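Local coordinates for protein neutral ceramidase (Pseudomonas aeruginosa, PDB 2ZWS) that hydrolyses the N-acyl linkage of ceramides to sphingosine and free fatty acid with the help of a bound zinc ion, and also catalyses the reverse synthesis, at residues 10-18 / 121-132; 544-554 / 629-637. All coordinates share one frame; numbering follows the deposited sequence.

Contact 1: 10-18 / 121-132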
ATOM      1  N   GLY A  10      -5.050  -9.770 -12.034  1.00 12.46           N
ATOM      2  CA  GLY A  10      -4.775 -10.794 -11.018  1.00 13.18           C
ATOM      3  C   GLY A  10      -4.717 -10.186  -9.625  1.00 12.46           C
ATOM      4  O   GLY A  10      -4.420  -8.996  -9.465  1.00 11.85           O
ATOM      5  N   LYS A  11      -5.038 -10.970  -8.603  1.00 12.95           N
ATOM      6  CA  LYS A  11      -4.987 -10.464  -7.239  1.00 13.40           C
ATOM      7  C   LYS A  11      -4.455 -11.581  -6.353  1.00 13.56           C
ATOM      8  O   LYS A  11      -4.811 -12.758  -6.529  1.00 13.13           O
ATOM      9  CB  LYS A  11      -6.386 -10.007  -6.797  1.00 14.30           C
ATOM     10  CG  LYS A  11      -6.518  -9.471  -5.418  1.00 18.54           C
ATOM     11  CD  LYS A  11      -7.938  -8.973  -5.216  1.00 21.74           C
ATOM     12  CE  LYS A  11      -8.405  -9.287  -3.840  1.00 23.31           C
ATOM     13  NZ  LYS A  11      -9.821  -8.972  -3.630  1.00 23.61           N
ATOM     14  N   ALA A  12      -3.577 -11.234  -5.415  1.00 12.01           N
ATOM     15  CA  ALA A  12      -3.039 -12.246  -4.491  1.00 11.92           C
ATOM     16  C   ALA A  12      -2.744 -11.668  -3.124  1.00 11.89           C
ATOM     17  O   ALA A  12      -2.478 -10.498  -2.979  1.00 11.27           O
ATOM     18  CB  ALA A  12      -1.791 -12.894  -5.047  1.00 13.03           C
ATOM     19  N   ASP A  13      -2.838 -12.533  -2.135  1.00 11.45           N
ATOM     20  CA  ASP A  13      -2.768 -12.189  -0.718  1.00 11.48           C
ATOM     21  C   ASP A  13      -1.314 -11.882  -0.315  1.00 11.31           C
ATOM     22  O   ASP A  13      -0.411 -12.703  -0.587  1.00 12.49           O
ATOM     23  CB  ASP A  13      -3.286 -13.424   0.014  1.00 10.99           C
ATOM     24  CG  ASP A  13      -3.428 -13.243   1.526  1.00 11.17           C
ATOM     25  OD1 ASP A  13      -3.026 -12.202   2.098  1.00 13.15           O
ATOM     26  OD2 ASP A  13      -3.975 -14.188   2.162  1.00 13.45           O
ATOM     27  N   ILE A  14      -1.074 -10.694   0.272  1.00 11.12           N
ATOM     28  CA  ILE A  14       0.250 -10.306   0.748  1.00 11.27           C
ATOM     29  C   ILE A  14       0.192  -9.991   2.257  1.00 10.76           C
ATOM     30  O   ILE A  14       1.065  -9.277   2.797  1.00 12.66           O
ATOM     31  CB  ILE A  14       0.815  -9.086  -0.006  1.00  9.99           C
ATOM     32  CG1 ILE A  14      -0.200  -7.920  -0.033  1.00  9.34           C
ATOM     33  CG2 ILE A  14       1.219  -9.439  -1.410  1.00 11.48           C
ATOM     34  CD1 ILE A  14       0.386  -6.582  -0.621  1.00 11.72           C
ATOM     35  N   THR A  15      -0.823 -10.527   2.945  1.00 11.18           N
ATOM     36  CA  THR A  15      -1.001 -10.231   4.384  1.00 11.75           C
ATOM     37  C   THR A  15       0.139 -10.862   5.186  1.00 12.08           C
ATOM     38  O   THR A  15       0.445 -12.049   5.024  1.00 12.54           O
ATOM     39  CB  THR A  15      -2.326 -10.808   4.904  1.00 11.96           C
ATOM     40  OG1 THR A  15      -3.408 -10.390   4.051  1.00 11.64           O
ATOM     41  CG2 THR A  15      -2.606 -10.314   6.336  1.00 13.01           C
ATOM     42  N   GLY A  16       0.732 -10.089   6.070  1.00 12.76           N
ATOM     43  CA  GLY A  16       1.835 -10.560   6.872  1.00 13.15           C
ATOM     44  C   GLY A  16       1.395 -10.989   8.262  1.00 12.93           C
ATOM     45  O   GLY A  16       0.258 -11.375   8.475  1.00 13.27           O
ATOM     46  N   GLU A  17       2.308 -10.885   9.223  1.00 12.84           N
ATOM     47  CA  GLU A  17       2.101 -11.489  10.553  1.00 13.97           C
ATOM     48  C   GLU A  17       1.006 -10.762  11.323  1.00 12.97           C
ATOM     49  O   GLU A  17       1.098  -9.544  11.541  1.00 13.65           O
ATOM     50  CB  GLU A  17       3.439 -11.453  11.307  1.00 13.77           C
ATOM     51  CG  GLU A  17       4.485 -12.407  10.679  1.00 15.68           C
ATOM     52  CD  GLU A  17       5.918 -12.069  11.041  1.00 18.69           C
ATOM     53  OE1 GLU A  17       6.489 -11.072  10.526  1.00 20.22           O
ATOM     54  OE2 GLU A  17       6.469 -12.813  11.868  1.00 21.10           O
ATOM     55  N   ALA A  18      -0.041 -11.486  11.720  1.00 12.26           N
ATOM     56  CA  ALA A  18      -1.267 -10.879  12.285  1.00 12.40           C
ATOM     57  C   ALA A  18      -1.275 -10.655  13.793  1.00 12.35           C
ATOM     58  O   ALA A  18      -2.210 -10.063  14.338  1.00 13.70           O
ATOM     59  CB  ALA A  18      -2.489 -11.689  11.881  1.00 11.97           C
ATOM     60  N   LYS A 121       9.286 -13.069   7.826  1.00 14.18           N
ATOM     61  CA  LYS A 121       8.072 -13.763   7.395  1.00 14.58           C
ATOM     62  C   LYS A 121       7.108 -12.810   6.664  1.00 13.77           C
ATOM     63  O   LYS A 121       6.441 -13.189   5.688  1.00 14.42           O
ATOM     64  CB  LYS A 121       7.358 -14.381   8.607  1.00 15.81           C
ATOM     65  CG  LYS A 121       6.365 -15.467   8.234  1.00 20.05           C
ATOM     66  CD  LYS A 121       5.990 -16.335   9.456  1.00 25.37           C
ATOM     67  CE  LYS A 121       5.159 -17.544   9.032  1.00 28.59           C
ATOM     68  NZ  LYS A 121       6.013 -18.624   8.438  1.00 31.08           N
ATOM     69  N   THR A 122       7.003 -11.577   7.156  1.00 13.31           N
ATOM     70  CA  THR A 122       6.148 -10.583   6.513  1.00 12.91           C
ATOM     71  C   THR A 122       6.753 -10.148   5.172  1.00 11.83           C
ATOM     72  O   THR A 122       6.036 -10.109   4.123  1.00 12.55           O
ATOM     73  CB  THR A 122       5.956  -9.401   7.467  1.00 13.08           C
ATOM     74  OG1 THR A 122       5.133  -9.818   8.567  1.00 13.66           O
ATOM     75  CG2 THR A 122       5.329  -8.170   6.784  1.00 12.83           C
ATOM     76  N   PHE A 123       8.063  -9.900   5.175  1.00 12.25           N
ATOM     77  CA  PHE A 123       8.763  -9.583   3.916  1.00 10.99           C
ATOM     78  C   PHE A 123       8.530 -10.670   2.852  1.00 12.23           C
ATOM     79  O   PHE A 123       8.129 -10.389   1.711  1.00 11.67           O
ATOM     80  CB  PHE A 123      10.269  -9.370   4.179  1.00 10.95           C
ATOM     81  CG  PHE A 123      11.083  -9.204   2.927  1.00 10.16           C
ATOM     82  CD1 PHE A 123      11.708 -10.321   2.332  1.00 12.52           C
ATOM     83  CD2 PHE A 123      11.250  -7.941   2.336  1.00 10.75           C
ATOM     84  CE1 PHE A 123      12.459 -10.176   1.151  1.00 14.12           C
ATOM     85  CE2 PHE A 123      11.994  -7.799   1.142  1.00 10.85           C
ATOM     86  CZ  PHE A 123      12.600  -8.910   0.562  1.00 13.53           C
ATOM     87  N   ASN A 124       8.766 -11.908   3.239  1.00 12.97           N
ATOM     88  CA  ASN A 124       8.641 -12.994   2.286  1.00 13.72           C
ATOM     89  C   ASN A 124       7.212 -13.131   1.757  1.00 12.29           C
ATOM     90  O   ASN A 124       7.024 -13.447   0.570  1.00 12.98           O
ATOM     91  CB  ASN A 124       9.074 -14.328   2.905  1.00 15.36           C
ATOM     92  CG  ASN A 124      10.581 -14.445   3.170  1.00 18.68           C
ATOM     93  OD1 ASN A 124      11.014 -15.321   3.963  1.00 24.90           O
ATOM     94  ND2 ASN A 124      11.376 -13.676   2.481  1.00 18.42           N
ATOM     95  N   ALA A 125       6.199 -12.927   2.612  1.00 11.60           N
ATOM     96  CA  ALA A 125       4.788 -13.021   2.165  1.00 10.51           C
ATOM     97  C   ALA A 125       4.470 -11.951   1.129  1.00 10.69           C
ATOM     98  O   ALA A 125       3.665 -12.186   0.202  1.00 12.33           O
ATOM     99  CB  ALA A 125       3.843 -12.900   3.333  1.00 11.93           C
ATOM    100  N   ILE A 126       5.055 -10.763   1.335  1.00 11.15           N
ATOM    101  CA  ILE A 126       4.826  -9.635   0.427  1.00 10.22           C
ATOM    102  C   ILE A 126       5.435  -9.928  -0.951  1.00 10.63           C
ATOM    103  O   ILE A 126       4.752  -9.839  -1.991  1.00 10.32           O
ATOM    104  CB  ILE A 126       5.329  -8.321   1.036  1.00 10.00           C
ATOM    105  CG1 ILE A 126       4.452  -7.951   2.241  1.00 11.23           C
ATOM    106  CG2 ILE A 126       5.395  -7.206   0.000  1.00 11.06           C
ATOM    107  CD1 ILE A 126       5.035  -6.838   3.114  1.00 11.53           C
ATOM    108  N   VAL A 127       6.692 -10.361  -0.949  1.00 11.88           N
ATOM    109  CA  VAL A 127       7.368 -10.701  -2.200  1.00 10.78           C
ATOM    110  C   VAL A 127       6.605 -11.799  -2.923  1.00 10.69           C
ATOM    111  O   VAL A 127       6.289 -11.711  -4.117  1.00 11.90           O
ATOM    112  CB  VAL A 127       8.816 -11.155  -1.957  1.00 11.50           C
ATOM    113  CG1 VAL A 127       9.450 -11.763  -3.242  1.00 12.88           C
ATOM    114  CG2 VAL A 127       9.634  -9.956  -1.422  1.00 12.31           C
ATOM    115  N   ASP A 128       6.292 -12.842  -2.172  1.00 10.36           N
ATOM    116  CA  ASP A 128       5.648 -14.017  -2.787  1.00 12.00           C
ATOM    117  C   ASP A 128       4.284 -13.668  -3.347  1.00 11.87           C
ATOM    118  O   ASP A 128       3.913 -14.152  -4.407  1.00 12.58           O
ATOM    119  CB  ASP A 128       5.491 -15.154  -1.783  1.00 14.35           C
ATOM    120  CG  ASP A 128       6.803 -15.810  -1.418  1.00 18.16           C
ATOM    121  OD1 ASP A 128       7.838 -15.545  -2.071  1.00 23.96           O
ATOM    122  OD2 ASP A 128       6.797 -16.599  -0.446  1.00 20.83           O
ATOM    123  N   GLY A 129       3.513 -12.871  -2.622  1.00 11.70           N
ATOM    124  CA  GLY A 129       2.171 -12.503  -3.095  1.00 11.17           C
ATOM    125  C   GLY A 129       2.189 -11.543  -4.280  1.00 10.68           C
ATOM    126  O   GLY A 129       1.325 -11.627  -5.169  1.00 10.72           O
ATOM    127  N   ILE A 130       3.165 -10.638  -4.320  1.00 10.72           N
ATOM    128  CA  ILE A 130       3.296  -9.767  -5.496  1.00 11.19           C
ATOM    129  C   ILE A 130       3.573 -10.639  -6.724  1.00 10.39           C
ATOM    130  O   ILE A 130       2.926 -10.507  -7.798  1.00 11.62           O
ATOM    131  CB  ILE A 130       4.403  -8.711  -5.316  1.00 11.44           C
ATOM    132  CG1 ILE A 130       3.941  -7.672  -4.283  1.00  9.90           C
ATOM    133  CG2 ILE A 130       4.765  -8.040  -6.659  1.00 10.43           C
ATOM    134  CD1 ILE A 130       5.033  -6.662  -3.785  1.00 11.58           C
ATOM    135  N   VAL A 131       4.531 -11.553  -6.589  1.00 11.01           N
ATOM    136  CA  VAL A 131       4.822 -12.450  -7.715  1.00 12.35           C
ATOM    137  C   VAL A 131       3.570 -13.280  -8.090  1.00 11.94           C
ATOM    138  O   VAL A 131       3.228 -13.393  -9.261  1.00 12.46           O
ATOM    139  CB  VAL A 131       6.042 -13.350  -7.397  1.00 12.73           C
ATOM    140  CG1 VAL A 131       6.236 -14.434  -8.502  1.00 14.36           C
ATOM    141  CG2 VAL A 131       7.300 -12.509  -7.229  1.00 13.82           C
ATOM    142  N   ARG A 132       2.846 -13.799  -7.107  1.00 11.24           N
ATOM    143  CA  ARG A 132       1.652 -14.612  -7.391  1.00 12.49           C
ATOM    144  C   ARG A 132       0.595 -13.769  -8.109  1.00 12.19           C
ATOM    145  O   ARG A 132      -0.091 -14.235  -8.994  1.00 12.21           O
ATOM    146  CB  ARG A 132       1.097 -15.147  -6.082  1.00 13.76           C
ATOM    147  CG  ARG A 132       0.025 -16.225  -6.234  1.00 14.98           C
ATOM    148  CD  ARG A 132      -0.503 -16.726  -4.834  1.00 16.77           C
ATOM    149  NE  ARG A 132       0.566 -16.766  -3.830  1.00 21.36           N
ATOM    150  CZ  ARG A 132       0.652 -15.992  -2.740  1.00 19.83           C
ATOM    151  NH1 ARG A 132      -0.329 -15.121  -2.391  1.00 15.83           N
ATOM    152  NH2 ARG A 132       1.733 -16.119  -1.973  1.00 21.49           N
TER
HETATM  153  O   HOH W   1       1.960 -14.091   0.375  1.00 18.45           O
HETATM  154  O   HOH W   2       9.384 -12.760  10.799  1.00 21.60           O
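The end of strand 10-13 and the loop after it run almost antiparallel to helix 121-132, the strand and helix axes at 160° and 6.8 Å apart at closest approach, with Ile-14 facing Ile-126 and Gly-16 facing Thr-122. At the loop end Thr-122 and Glu-17 hold each other twice. The threonine OG1 accepts the backbone N-H of Glu-17 in a nearly straight bond (3.1 Å, 166°) and donates to Glu-17 OE1 at 2.7 Å, on the lone pair that faces away from the other carboxylate oxygen. With chi1 at -68° the glutamate chain starts beside its own N, which brings N and carboxylate to the same hydroxyl; a water links Glu-17 OE2 to the N-H of Lys-121, whose CB packs on the carboxylate carbon.

In the middle, Ile-14 lays CG2 into the groove between Ile-126 O and Gly-129 CA, 3.6 Å from each. Lacking a side chain, Gly-129 also lets Asp-13 O come near the helix backbone. That carbonyl is gripped by Arg-132 NH1 at 3.0 Å, in the carbonyl plane on a lone pair with the oxygen at the guanidinium edge, and by a water that also donates to Ala-125 O and accepts from Arg-132 NH2. The arginine, bent at chi3, folds its aliphatic part over Ala-12 CB, and its NH1 also forms a salt bridge with Glu-556. The Asp-13 carboxylate closes an Asx turn, OD1 accepting from N and OG1 of Thr-15, while OD2 pairs with Arg-39. The arrangement is helix-on-sheet packing in the N-terminal domain: helix 120-138 lies against the mixed sheet containing strand 5-13, its flank fastened to the turn that leaves that strand.

Contact 2: 544-554 / 629-637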
ATOM      1  N   PHE A 544     -12.519 -18.843  20.443  1.00 14.43           N
ATOM      2  CA  PHE A 544     -11.929 -20.201  20.425  1.00 14.96           C
ATOM      3  C   PHE A 544     -10.555 -20.205  21.085  1.00 15.31           C
ATOM      4  O   PHE A 544      -9.833 -19.211  21.022  1.00 15.92           O
ATOM      5  CB  PHE A 544     -11.657 -20.639  18.989  1.00 14.71           C
ATOM      6  CG  PHE A 544     -12.877 -20.753  18.122  1.00 14.78           C
ATOM      7  CD1 PHE A 544     -13.487 -21.987  17.894  1.00 17.00           C
ATOM      8  CD2 PHE A 544     -13.411 -19.612  17.520  1.00 17.76           C
ATOM      9  CE1 PHE A 544     -14.585 -22.075  17.065  1.00 17.15           C
ATOM     10  CE2 PHE A 544     -14.532 -19.699  16.710  1.00 16.80           C
ATOM     11  CZ  PHE A 544     -15.113 -20.944  16.468  1.00 17.08           C
ATOM     12  N   VAL A 545     -10.182 -21.336  21.701  1.00 14.99           N
ATOM     13  CA  VAL A 545      -8.792 -21.586  22.129  1.00 15.51           C
ATOM     14  C   VAL A 545      -7.968 -21.684  20.848  1.00 15.29           C
ATOM     15  O   VAL A 545      -8.343 -22.419  19.937  1.00 15.51           O
ATOM     16  CB  VAL A 545      -8.705 -22.931  22.906  1.00 15.12           C
ATOM     17  CG1 VAL A 545      -7.281 -23.266  23.255  1.00 17.57           C
ATOM     18  CG2 VAL A 545      -9.572 -22.884  24.159  1.00 16.12           C
ATOM     19  N   THR A 546      -6.859 -20.952  20.757  1.00 14.86           N
ATOM     20  CA  THR A 546      -6.102 -20.920  19.505  0.50 16.03           C
ATOM     21  C   THR A 546      -4.598 -21.050  19.710  1.00 15.63           C
ATOM     22  O   THR A 546      -4.128 -21.299  20.832  1.00 15.63           O
ATOM     23  CB  THR A 546      -6.392 -19.626  18.717  0.50 16.29           C
ATOM     24  OG1 THR A 546      -7.776 -19.313  18.808  0.50 19.39           O
ATOM     25  CG2 THR A 546      -6.037 -19.824  17.264  0.50 15.92           C
ATOM     26  N   GLY A 547      -3.845 -20.903  18.613  1.00 15.62           N
ATOM     27  CA  GLY A 547      -2.391 -20.756  18.652  1.00 15.77           C
ATOM     28  C   GLY A 547      -1.994 -19.477  17.910  1.00 16.12           C
ATOM     29  O   GLY A 547      -2.803 -18.845  17.215  1.00 16.75           O
ATOM     30  N   HIS A 548      -0.735 -19.103  18.059  1.00 16.38           N
ATOM     31  CA  HIS A 548      -0.219 -17.838  17.544  1.00 15.94           C
ATOM     32  C   HIS A 548      -0.286 -17.711  16.004  1.00 15.64           C
ATOM     33  O   HIS A 548       0.230 -18.568  15.301  1.00 16.18           O
ATOM     34  CB  HIS A 548       1.231 -17.707  17.973  1.00 15.94           C
ATOM     35  CG  HIS A 548       1.691 -16.292  18.093  1.00 15.48           C
ATOM     36  ND1 HIS A 548       1.646 -15.395  17.042  1.00 15.98           N
ATOM     37  CD2 HIS A 548       2.182 -15.605  19.152  1.00 16.03           C
ATOM     38  CE1 HIS A 548       2.111 -14.227  17.451  1.00 17.27           C
ATOM     39  NE2 HIS A 548       2.437 -14.326  18.728  1.00 17.34           N
ATOM     40  N   PRO A 549      -0.906 -16.631  15.476  1.00 14.80           N
ATOM     41  CA  PRO A 549      -0.964 -16.474  14.009  1.00 15.21           C
ATOM     42  C   PRO A 549       0.412 -16.293  13.345  1.00 15.25           C
ATOM     43  O   PRO A 549       0.502 -16.454  12.122  1.00 14.85           O
ATOM     44  CB  PRO A 549      -1.855 -15.221  13.812  1.00 14.99           C
ATOM     45  CG  PRO A 549      -1.831 -14.526  15.060  1.00 15.14           C
ATOM     46  CD  PRO A 549      -1.612 -15.532  16.165  1.00 15.43           C
ATOM     47  N   LYS A 550       1.469 -15.962  14.113  1.00 15.45           N
ATOM     48  CA  LYS A 550       2.835 -15.938  13.515  1.00 15.65           C
ATOM     49  C   LYS A 550       3.247 -17.314  13.003  1.00 16.40           C
ATOM     50  O   LYS A 550       4.140 -17.420  12.153  1.00 18.03           O
ATOM     51  CB  LYS A 550       3.922 -15.461  14.489  1.00 16.48           C
ATOM     52  CG  LYS A 550       4.077 -13.970  14.596  1.00 16.74           C
ATOM     53  CD  LYS A 550       5.148 -13.589  15.653  1.00 16.52           C
ATOM     54  CE  LYS A 550       5.357 -12.099  15.611  1.00 16.64           C
ATOM     55  NZ  LYS A 550       6.370 -11.653  16.593  1.00 15.24           N
ATOM     56  N   ASN A 551       2.606 -18.360  13.511  1.00 16.51           N
ATOM     57  CA  ASN A 551       2.957 -19.728  13.081  1.00 16.86           C
ATOM     58  C   ASN A 551       2.645 -20.000  11.604  1.00 16.71           C
ATOM     59  O   ASN A 551       3.350 -20.767  10.964  1.00 18.02           O
ATOM     60  CB  ASN A 551       2.224 -20.773  13.917  1.00 16.90           C
ATOM     61  CG  ASN A 551       2.711 -20.840  15.344  1.00 15.46           C
ATOM     62  OD1 ASN A 551       3.918 -20.687  15.642  1.00 17.37           O
ATOM     63  ND2 ASN A 551       1.775 -21.052  16.250  1.00 16.85           N
ATOM     64  N   ASP A 552       1.593 -19.370  11.075  1.00 16.69           N
ATOM     65  CA  ASP A 552       1.183 -19.556   9.681  1.00 15.85           C
ATOM     66  C   ASP A 552       0.305 -18.359   9.297  1.00 14.61           C
ATOM     67  O   ASP A 552      -0.696 -18.093   9.951  1.00 14.81           O
ATOM     68  CB  ASP A 552       0.438 -20.881   9.503  1.00 17.30           C
ATOM     69  CG  ASP A 552       0.292 -21.294   8.046  1.00 19.98           C
ATOM     70  OD1 ASP A 552      -0.145 -20.474   7.204  1.00 18.89           O
ATOM     71  OD2 ASP A 552       0.641 -22.459   7.728  1.00 23.23           O
ATOM     72  N   LEU A 553       0.667 -17.656   8.229  1.00 14.10           N
ATOM     73  CA  LEU A 553      -0.105 -16.466   7.781  1.00 13.77           C
ATOM     74  C   LEU A 553      -1.435 -16.812   7.166  1.00 13.88           C
ATOM     75  O   LEU A 553      -2.273 -15.931   6.915  1.00 13.65           O
ATOM     76  CB  LEU A 553       0.695 -15.703   6.737  1.00 13.25           C
ATOM     77  CG  LEU A 553       2.115 -15.367   7.146  1.00 15.62           C
ATOM     78  CD1 LEU A 553       2.799 -14.540   6.067  1.00 17.08           C
ATOM     79  CD2 LEU A 553       2.111 -14.613   8.403  1.00 17.97           C
ATOM     80  N   ARG A 554      -1.604 -18.099   6.874  1.00 13.94           N
ATOM     81  CA  ARG A 554      -2.809 -18.596   6.221  1.00 13.58           C
ATOM     82  C   ARG A 554      -3.077 -17.866   4.887  1.00 14.20           C
ATOM     83  O   ARG A 554      -4.192 -17.464   4.573  1.00 13.74           O
ATOM     84  CB  ARG A 554      -4.007 -18.575   7.182  1.00 13.49           C
ATOM     85  CG  ARG A 554      -3.720 -19.442   8.423  1.00 14.32           C
ATOM     86  CD  ARG A 554      -4.962 -19.935   9.127  1.00 16.85           C
ATOM     87  NE  ARG A 554      -5.722 -20.906   8.335  1.00 17.11           N
ATOM     88  CZ  ARG A 554      -5.421 -22.198   8.223  1.00 16.02           C
ATOM     89  NH1 ARG A 554      -6.195 -22.975   7.474  1.00 17.82           N
ATOM     90  NH2 ARG A 554      -4.350 -22.697   8.838  1.00 16.07           N
ATOM     91  N   ILE A 629       4.847 -27.208  13.869  1.00 20.30           N
ATOM     92  CA  ILE A 629       3.666 -26.353  13.763  1.00 20.17           C
ATOM     93  C   ILE A 629       2.558 -27.213  13.142  1.00 20.08           C
ATOM     94  O   ILE A 629       2.778 -27.843  12.107  1.00 21.85           O
ATOM     95  CB  ILE A 629       3.965 -25.077  12.937  1.00 20.04           C
ATOM     96  CG1 ILE A 629       4.970 -24.175  13.701  1.00 21.69           C
ATOM     97  CG2 ILE A 629       2.629 -24.341  12.603  1.00 19.68           C
ATOM     98  CD1 ILE A 629       5.762 -23.258  12.812  1.00 24.12           C
ATOM     99  N   SER A 630       1.405 -27.265  13.819  1.00 20.46           N
ATOM    100  CA  SER A 630       0.261 -28.086  13.401  0.50 19.95           C
ATOM    101  C   SER A 630      -0.970 -27.243  13.131  1.00 20.02           C
ATOM    102  O   SER A 630      -1.108 -26.143  13.669  1.00 19.50           O
ATOM    103  CB  SER A 630      -0.111 -29.114  14.486  0.50 20.65           C
ATOM    104  OG  SER A 630       0.980 -29.938  14.871  0.50 21.74           O
ATOM    105  N   GLU A 631      -1.877 -27.791  12.331  1.00 19.52           N
ATOM    106  CA  GLU A 631      -3.175 -27.192  12.072  0.50 19.92           C
ATOM    107  C   GLU A 631      -4.123 -27.440  13.231  1.00 19.58           C
ATOM    108  O   GLU A 631      -4.211 -28.568  13.716  1.00 20.48           O
ATOM    109  CB  GLU A 631      -3.785 -27.805  10.810  0.50 20.38           C
ATOM    110  CG  GLU A 631      -5.208 -27.351  10.498  0.50 21.79           C
ATOM    111  CD  GLU A 631      -5.301 -25.862  10.186  0.50 23.25           C
ATOM    112  OE1 GLU A 631      -4.333 -25.325   9.590  0.50 23.41           O
ATOM    113  OE2 GLU A 631      -6.341 -25.235  10.526  0.50 20.78           O
ATOM    114  N   ILE A 632      -4.846 -26.400  13.647  1.00 19.21           N
ATOM    115  CA  ILE A 632      -5.877 -26.538  14.674  0.50 19.22           C
ATOM    116  C   ILE A 632      -7.163 -25.859  14.201  1.00 19.12           C
ATOM    117  O   ILE A 632      -7.135 -25.019  13.285  1.00 18.70           O
ATOM    118  CB  ILE A 632      -5.405 -26.003  16.058  0.50 19.27           C
ATOM    119  CG1 ILE A 632      -5.104 -24.495  16.023  0.50 19.22           C
ATOM    120  CG2 ILE A 632      -4.172 -26.772  16.540  0.50 19.45           C
ATOM    121  CD1 ILE A 632      -6.232 -23.615  16.544  0.50 16.80           C
ATOM    122  N   GLY A 633      -8.291 -26.214  14.803  1.00 18.91           N
ATOM    123  CA  GLY A 633      -9.548 -25.628  14.373  1.00 19.06           C
ATOM    124  C   GLY A 633     -10.728 -26.042  15.198  1.00 19.86           C
ATOM    125  O   GLY A 633     -10.628 -26.979  15.991  1.00 19.44           O
ATOM    126  N   GLY A 634     -11.846 -25.362  14.989  1.00 19.67           N
ATOM    127  CA  GLY A 634     -13.068 -25.622  15.751  1.00 20.45           C
ATOM    128  C   GLY A 634     -14.253 -24.952  15.095  1.00 20.38           C
ATOM    129  O   GLY A 634     -14.087 -24.049  14.276  1.00 19.84           O
ATOM    130  N   SER A 635     -15.454 -25.377  15.472  1.00 20.72           N
ATOM    131  CA  SER A 635     -16.692 -24.807  14.942  1.00 20.55           C
ATOM    132  C   SER A 635     -17.675 -24.545  16.068  1.00 20.39           C
ATOM    133  O   SER A 635     -17.762 -25.349  16.996  1.00 20.38           O
ATOM    134  CB  SER A 635     -17.327 -25.739  13.918  1.00 21.36           C
ATOM    135  OG  SER A 635     -16.586 -25.746  12.705  1.00 24.12           O
ATOM    136  N   THR A 636     -18.378 -23.411  16.006  1.00 19.92           N
ATOM    137  CA  THR A 636     -19.415 -23.102  16.996  1.00 19.72           C
ATOM    138  C   THR A 636     -20.657 -23.939  16.722  1.00 19.85           C
ATOM    139  O   THR A 636     -20.811 -24.539  15.647  1.00 19.48           O
ATOM    140  CB  THR A 636     -19.853 -21.601  17.009  1.00 19.45           C
ATOM    141  OG1 THR A 636     -20.566 -21.292  15.806  1.00 19.40           O
ATOM    142  CG2 THR A 636     -18.656 -20.671  17.149  1.00 19.54           C
ATOM    143  N   ARG A 637     -21.548 -23.979  17.703  1.00 20.47           N
ATOM    144  CA  ARG A 637     -22.890 -24.476  17.459  1.00 21.18           C
ATOM    145  C   ARG A 637     -23.585 -23.533  16.471  1.00 21.83           C
ATOM    146  O   ARG A 637     -23.137 -22.396  16.272  1.00 21.54           O
ATOM    147  CB  ARG A 637     -23.669 -24.555  18.773  1.00 21.11           C
ATOM    148  CG  ARG A 637     -23.974 -23.210  19.378  1.00 21.20           C
ATOM    149  CD  ARG A 637     -24.597 -23.384  20.736  1.00 21.51           C
ATOM    150  NE  ARG A 637     -24.937 -22.093  21.313  1.00 21.52           N
ATOM    151  CZ  ARG A 637     -25.076 -21.877  22.614  1.00 22.79           C
ATOM    152  NH1 ARG A 637     -24.885 -22.866  23.478  1.00 24.56           N
ATOM    153  NH2 ARG A 637     -25.393 -20.670  23.051  1.00 23.74           N
TER
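Asn-551 ND2 is gripped by Asp-515 OD2 and Asn-620 O, while Asn-551 CB rests on Ile-629 CG2 at 3.8 Å across the contact. In the conformer of Glu-631 described here, Arg-554 NH2 gives a 2.7 Å salt-bridge hydrogen bond to Glu-631 OE1, on the lone pair beside the other oxygen; the same NH2 also bonds Asn-620 OD1. A bend at chi2 (64°) brings this carboxylate back to the arginine, but the guanidinium and carboxylate planes stand 65° apart, making a single-point bridge. The backbone N of Arg-554 closes an Asx turn on Asp-552 OD1.

The rest of the contact is mostly side-chain packing. In the conformers modelled, Ile-632 CD1 meets Thr-546 CG2, the side chains crossing near a right angle. At the far end Phe-544 CE1 lies 3.5 Å from Gly-634 O, and its CZ meets Thr-636 CG2 at 3.6 Å. Strands 539-545 and 629-642 lie in different sheets, and Phe-544 packs between them as in a beta-sandwich, while the loop after strand 539-545 seats on the start of strand 629-642, in a region required for correct folding and localization.

How the contacts relate
The two contacts follow one another along the chain, their centres about 20 Å apart, yet they meet at the junction of the N- and C-terminal parts. Leu-553, from the loop of contact 2, inserts into contact 1: its CD1 is 3.4 Å from Ala-125 CB and 3.6 Å from Thr-15 O. Arg-39 spans the same seam, pairing with Asp-13 and hydrogen-bonding to Leu-553 O. The magnesium site, His-37 with Asp-579, Asp-581 and Thr-584, also joins the two parts; the side chains of Asp-13 and Arg-554 each come within about 6 Å of that of Asp-579. The side chain of Ile-14 in contact 1 is about 9 Å from that of Asn-60, inferred to bind substrate.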